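Local coordinates for putative monooxygenase Rv0793 (PDB 1Y0H), which is a putative homodimeric monooxygenase that might take part in antibiotic biosynthesis or scavenge reactive oxygen species, at residues A[33-42]-A[57-68]. Sequence-based numbering, arbitrary orientation. Where two conformers were deposited one is given.
Sequences TRAEDGCRSY and ERYRSRIALDEH. With ACT (acetate ion), chain C.
Residues 39-42 pair antiparallel with 57-59 across a classic beta bulge, where Arg40 N and Ser41 N both donate to Arg58 O, at 2.8 and 3.1 Å. This is the open end of the hairpin of strands 39-47 and 53-59 in the ferredoxin-like fold of the antibiotic biosynthesis monooxygenase family. Gly38, without a side chain, suits the turn entering the strand, letting Ala64 CB of helix 62-69 pack 3.8 Å from its CA; its carbonyl takes the backbone N-H of Arg60. On the face bearing Ser41 and Arg58, the extended Arg58 chain brings NH2 to Ser41 OG (3.1 Å), almost in the guanidinium plane, while NE and NH1 form salt bridges to Glu99 of the same chain and to Asp43 of the second subunit.

The other face carries Cys39, Tyr42, Glu57 and Tyr59. Tyr59 OH donates to Glu57 OE1, fixing a buried carboxylate, and lies 3.1 Å above the His68 ring plane, displaced toward the rim. The His68 side chain, CG trans to the main-chain N (chi1 171°), reaches segment 33-42, where ND1 meets the syn lone pair of Glu36 OE2, 2.7 Å away and nearly straight at 166°; His73 also binds this oxygen. A water donates to both Glu36 OE1 and Ala64 O. Beyond the imidazole lies an acetate, probably from the crystallisation liquor, whose O accepts from His68 NE2 (2.7 Å) and Tyr42 OH (2.8 Å).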
loop_
_atom_site.group_PDB
_atom_site.type_symbol
_atom_site.label_atom_id
_atom_site.label_comp_id
_atom_site.label_asym_id
_atom_site.label_seq_id
_atom_site.Cartn_x
_atom_site.Cartn_y
_atom_site.Cartn_z
ATOM N N THR A 33 -14.742 -1.659 9.977
ATOM C CA THR A 33 -13.978 -2.468 9.027
ATOM C C THR A 33 -13.010 -3.397 9.743
ATOM O O THR A 33 -12.951 -4.577 9.424
ATOM C CB THR A 33 -13.229 -1.636 7.979
ATOM O OG1 THR A 33 -14.159 -0.752 7.326
ATOM C CG2 THR A 33 -12.602 -2.587 6.948
ATOM N N ARG A 34 -12.271 -2.887 10.725
ATOM C CA ARG A 34 -11.366 -3.760 11.489
ATOM C C ARG A 34 -12.137 -4.874 12.198
ATOM O O ARG A 34 -11.581 -5.940 12.437
ATOM C CB ARG A 34 -10.525 -2.974 12.501
ATOM C CG ARG A 34 -9.427 -2.151 11.852
ATOM C CD ARG A 34 -8.618 -1.409 12.911
ATOM N NE ARG A 34 -7.660 -0.502 12.294
ATOM C CZ ARG A 34 -7.059 0.505 12.916
ATOM N NH1 ARG A 34 -7.295 0.753 14.203
ATOM N NH2 ARG A 34 -6.203 1.261 12.243
ATOM N N ALA A 35 -13.407 -4.610 12.524
ATOM C CA ALA A 35 -14.269 -5.581 13.217
ATOM C C ALA A 35 -14.781 -6.707 12.317
ATOM O O ALA A 35 -15.251 -7.733 12.821
ATOM C CB ALA A 35 -15.433 -4.882 13.910
ATOM N N GLU A 36 -14.700 -6.506 11.002
ATOM C CA GLU A 36 -15.056 -7.553 10.036
ATOM C C GLU A 36 -14.226 -8.816 10.257
ATOM O O GLU A 36 -12.991 -8.754 10.336
ATOM C CB GLU A 36 -14.865 -7.056 8.596
ATOM C CG GLU A 36 -15.790 -5.912 8.161
ATOM C CD GLU A 36 -15.390 -5.271 6.823
ATOM O OE1 GLU A 36 -14.595 -5.871 6.060
ATOM O OE2 GLU A 36 -15.868 -4.149 6.521
ATOM N N ASP A 37 -14.911 -9.959 10.332
ATOM C CA ASP A 37 -14.268 -11.259 10.513
ATOM C C ASP A 37 -13.127 -11.450 9.516
ATOM O O ASP A 37 -12.074 -11.996 9.848
ATOM C CB ASP A 37 -15.310 -12.364 10.326
ATOM C CG ASP A 37 -14.798 -13.729 10.729
ATOM O OD1 ASP A 37 -14.728 -14.001 11.947
ATOM O OD2 ASP A 37 -14.481 -14.538 9.831
ATOM N N GLY A 38 -13.348 -10.972 8.295
ATOM C CA GLY A 38 -12.419 -11.187 7.211
ATOM C C GLY A 38 -11.387 -10.108 6.984
ATOM O O GLY A 38 -10.606 -10.205 6.044
ATOM N N CYS A 39 -11.380 -9.074 7.822
ATOM C CA CYS A 39 -10.409 -8.002 7.684
ATOM C C CYS A 39 -9.175 -8.292 8.539
ATOM O O CYS A 39 -9.274 -8.360 9.775
ATOM C CB CYS A 39 -11.014 -6.659 8.107
ATOM S SG CYS A 39 -9.833 -5.264 7.928
ATOM N N ARG A 40 -8.029 -8.484 7.881
ATOM C CA ARG A 40 -6.762 -8.665 8.581
ATOM C C ARG A 40 -6.201 -7.330 9.090
ATOM O O ARG A 40 -5.743 -7.238 10.226
ATOM C CB ARG A 40 -5.738 -9.374 7.701
ATOM C CG ARG A 40 -4.339 -9.272 8.258
ATOM C CD ARG A 40 -3.354 -10.026 7.425
ATOM N NE ARG A 40 -1.989 -9.680 7.809
ATOM C CZ ARG A 40 -0.909 -10.299 7.345
ATOM N NH1 ARG A 40 -1.036 -11.314 6.493
ATOM N NH2 ARG A 40 0.297 -9.924 7.750
ATOM N N SER A 41 -6.215 -6.310 8.243
ATOM C CA SER A 41 -5.815 -4.967 8.678
ATOM C C SER A 41 -6.476 -3.879 7.837
ATOM O O SER A 41 -6.939 -4.127 6.732
ATOM C CB SER A 41 -4.286 -4.828 8.650
ATOM O OG SER A 41 -3.779 -4.976 7.347
ATOM N N TYR A 42 -6.519 -2.674 8.389
ATOM C CA TYR A 42 -7.119 -1.522 7.718
ATOM C C TYR A 42 -6.488 -0.305 8.371
ATOM O O TYR A 42 -6.850 0.057 9.488
ATOM C CB TYR A 42 -8.628 -1.566 7.950
ATOM C CG TYR A 42 -9.477 -0.616 7.144
ATOM C CD1 TYR A 42 -9.937 0.586 7.701
ATOM C CD2 TYR A 42 -9.881 -0.940 5.845
ATOM C CE1 TYR A 42 -10.764 1.450 6.977
ATOM C CE2 TYR A 42 -10.715 -0.067 5.115
ATOM C CZ TYR A 42 -11.143 1.118 5.693
ATOM O OH TYR A 42 -11.957 1.966 4.991
ATOM N N GLU A 57 -5.336 -1.830 3.080
ATOM C CA GLU A 57 -6.311 -2.784 3.600
ATOM C C GLU A 57 -5.882 -4.194 3.240
ATOM O O GLU A 57 -5.399 -4.436 2.139
ATOM C CB GLU A 57 -7.678 -2.531 2.962
ATOM C CG GLU A 57 -8.037 -1.070 2.833
ATOM C CD GLU A 57 -9.277 -0.810 2.002
ATOM O OE1 GLU A 57 -10.132 -1.727 1.828
ATOM O OE2 GLU A 57 -9.395 0.346 1.531
ATOM N N ARG A 58 -6.052 -5.115 4.185
ATOM C CA ARG A 58 -5.756 -6.523 3.943
ATOM C C ARG A 58 -6.943 -7.363 4.384
ATOM O O ARG A 58 -7.434 -7.196 5.496
ATOM C CB ARG A 58 -4.536 -6.952 4.762
ATOM C CG ARG A 58 -3.192 -6.415 4.316
ATOM C CD ARG A 58 -2.154 -6.992 5.290
ATOM N NE ARG A 58 -0.778 -6.588 5.024
ATOM C CZ ARG A 58 -0.146 -5.610 5.663
ATOM N NH1 ARG A 58 1.109 -5.326 5.349
ATOM N NH2 ARG A 58 -0.769 -4.908 6.604
ATOM N N TYR A 59 -7.357 -8.288 3.514
ATOM C CA TYR A 59 -8.509 -9.157 3.739
ATOM C C TYR A 59 -8.071 -10.604 3.654
ATOM O O TYR A 59 -7.157 -10.942 2.910
ATOM C CB TYR A 59 -9.637 -8.843 2.744
ATOM C CG TYR A 59 -10.115 -7.428 2.937
ATOM C CD1 TYR A 59 -11.037 -7.116 3.933
ATOM C CD2 TYR A 59 -9.602 -6.391 2.157
ATOM C CE1 TYR A 59 -11.448 -5.789 4.152
ATOM C CE2 TYR A 59 -10.008 -5.062 2.372
ATOM C CZ TYR A 59 -10.924 -4.780 3.378
ATOM O OH TYR A 59 -11.330 -3.475 3.593
ATOM N N ARG A 60 -8.738 -11.450 4.424
ATOM C CA ARG A 60 -8.370 -12.853 4.508
ATOM C C ARG A 60 -8.683 -13.603 3.212
ATOM O O ARG A 60 -8.122 -14.665 2.960
ATOM C CB ARG A 60 -9.049 -13.507 5.717
ATOM C CG ARG A 60 -8.738 -12.752 7.014
ATOM C CD ARG A 60 -8.884 -13.578 8.291
ATOM N NE ARG A 60 -7.939 -13.077 9.295
ATOM C CZ ARG A 60 -8.162 -12.049 10.113
ATOM N NH1 ARG A 60 -9.316 -11.395 10.090
ATOM N NH2 ARG A 60 -7.221 -11.678 10.969
ATOM N N SER A 61 -9.570 -13.041 2.394
ATOM C CA SER A 61 -9.974 -13.663 1.121
ATOM C C SER A 61 -10.595 -12.597 0.231
ATOM O O SER A 61 -10.985 -11.536 0.716
ATOM C CB SER A 61 -11.004 -14.779 1.367
ATOM O OG SER A 61 -12.256 -14.251 1.792
ATOM N N ARG A 62 -10.691 -12.875 -1.069
ATOM C CA ARG A 62 -11.424 -11.983 -1.958
ATOM C C ARG A 62 -12.900 -11.906 -1.565
ATOM O O ARG A 62 -13.528 -10.845 -1.691
ATOM C CB ARG A 62 -11.279 -12.407 -3.424
ATOM C CG ARG A 62 -12.149 -11.615 -4.376
ATOM C CD ARG A 62 -11.791 -10.119 -4.386
ATOM N NE ARG A 62 -12.847 -9.342 -5.036
ATOM C CZ ARG A 62 -12.711 -8.727 -6.211
ATOM N NH1 ARG A 62 -11.553 -8.775 -6.867
ATOM N NH2 ARG A 62 -13.733 -8.054 -6.725
ATOM N N ILE A 63 -13.448 -13.032 -1.095
ATOM C CA ILE A 63 -14.821 -13.095 -0.597
ATOM C C ILE A 63 -15.023 -12.057 0.517
ATOM O O ILE A 63 -16.029 -11.373 0.542
ATOM C CB ILE A 63 -15.169 -14.506 -0.092
ATOM C CG1 ILE A 63 -15.223 -15.471 -1.287
ATOM C CG2 ILE A 63 -16.486 -14.531 0.665
ATOM C CD1 ILE A 63 -14.849 -16.881 -0.922
ATOM N N ALA A 64 -14.038 -11.948 1.406
ATOM C CA ALA A 64 -14.086 -10.985 2.512
ATOM C C ALA A 64 -14.102 -9.545 2.016
ATOM O O ALA A 64 -14.772 -8.699 2.606
ATOM C CB ALA A 64 -12.913 -11.203 3.477
ATOM N N LEU A 65 -13.350 -9.277 0.949
ATOM C CA LEU A 65 -13.356 -7.948 0.314
ATOM C C LEU A 65 -14.734 -7.671 -0.280
ATOM O O LEU A 65 -15.233 -6.563 -0.199
ATOM C CB LEU A 65 -12.271 -7.847 -0.763
ATOM C CG LEU A 65 -12.261 -6.568 -1.596
ATOM C CD1 LEU A 65 -12.085 -5.380 -0.660
ATOM C CD2 LEU A 65 -11.156 -6.623 -2.644
ATOM N N ASP A 66 -15.346 -8.680 -0.893
ATOM C CA ASP A 66 -16.680 -8.507 -1.431
ATOM C C ASP A 66 -17.673 -8.209 -0.318
ATOM O O ASP A 66 -18.528 -7.338 -0.465
ATOM C CB ASP A 66 -17.082 -9.737 -2.243
ATOM C CG ASP A 66 -16.212 -9.914 -3.476
ATOM O OD1 ASP A 66 -15.587 -8.920 -3.905
ATOM O OD2 ASP A 66 -16.139 -11.045 -4.020
ATOM N N GLU A 67 -17.537 -8.904 0.808
ATOM C CA GLU A 67 -18.397 -8.628 1.976
ATOM C C GLU A 67 -18.219 -7.186 2.460
ATOM O O GLU A 67 -19.193 -6.505 2.793
ATOM C CB GLU A 67 -18.117 -9.628 3.103
ATOM C CG GLU A 67 -18.394 -11.088 2.761
ATOM C CD GLU A 67 -19.863 -11.488 2.877
ATOM O OE1 GLU A 67 -20.136 -12.708 2.855
ATOM O OE2 GLU A 67 -20.745 -10.605 2.995
ATOM N N HIS A 68 -16.976 -6.712 2.463
ATOM C CA HIS A 68 -16.666 -5.349 2.896
ATOM C C HIS A 68 -17.385 -4.336 2.009
ATOM O O HIS A 68 -17.968 -3.369 2.493
ATOM C CB HIS A 68 -15.150 -5.136 2.843
ATOM C CG HIS A 68 -14.725 -3.717 3.062
ATOM N ND1 HIS A 68 -14.965 -3.041 4.238
ATOM C CD2 HIS A 68 -14.063 -2.852 2.257
ATOM C CE1 HIS A 68 -14.469 -1.818 4.148
ATOM N NE2 HIS A 68 -13.916 -1.679 2.957
HETATM C C ACT C . -12.450 1.572 1.714
HETATM O O ACT C . -12.702 0.759 2.626
HETATM O OXT ACT C . -11.928 1.114 0.666
HETATM C CH3 ACT C . -12.754 3.027 1.884
HETATM O O HOH W 1 -14.256 -8.400 5.315
#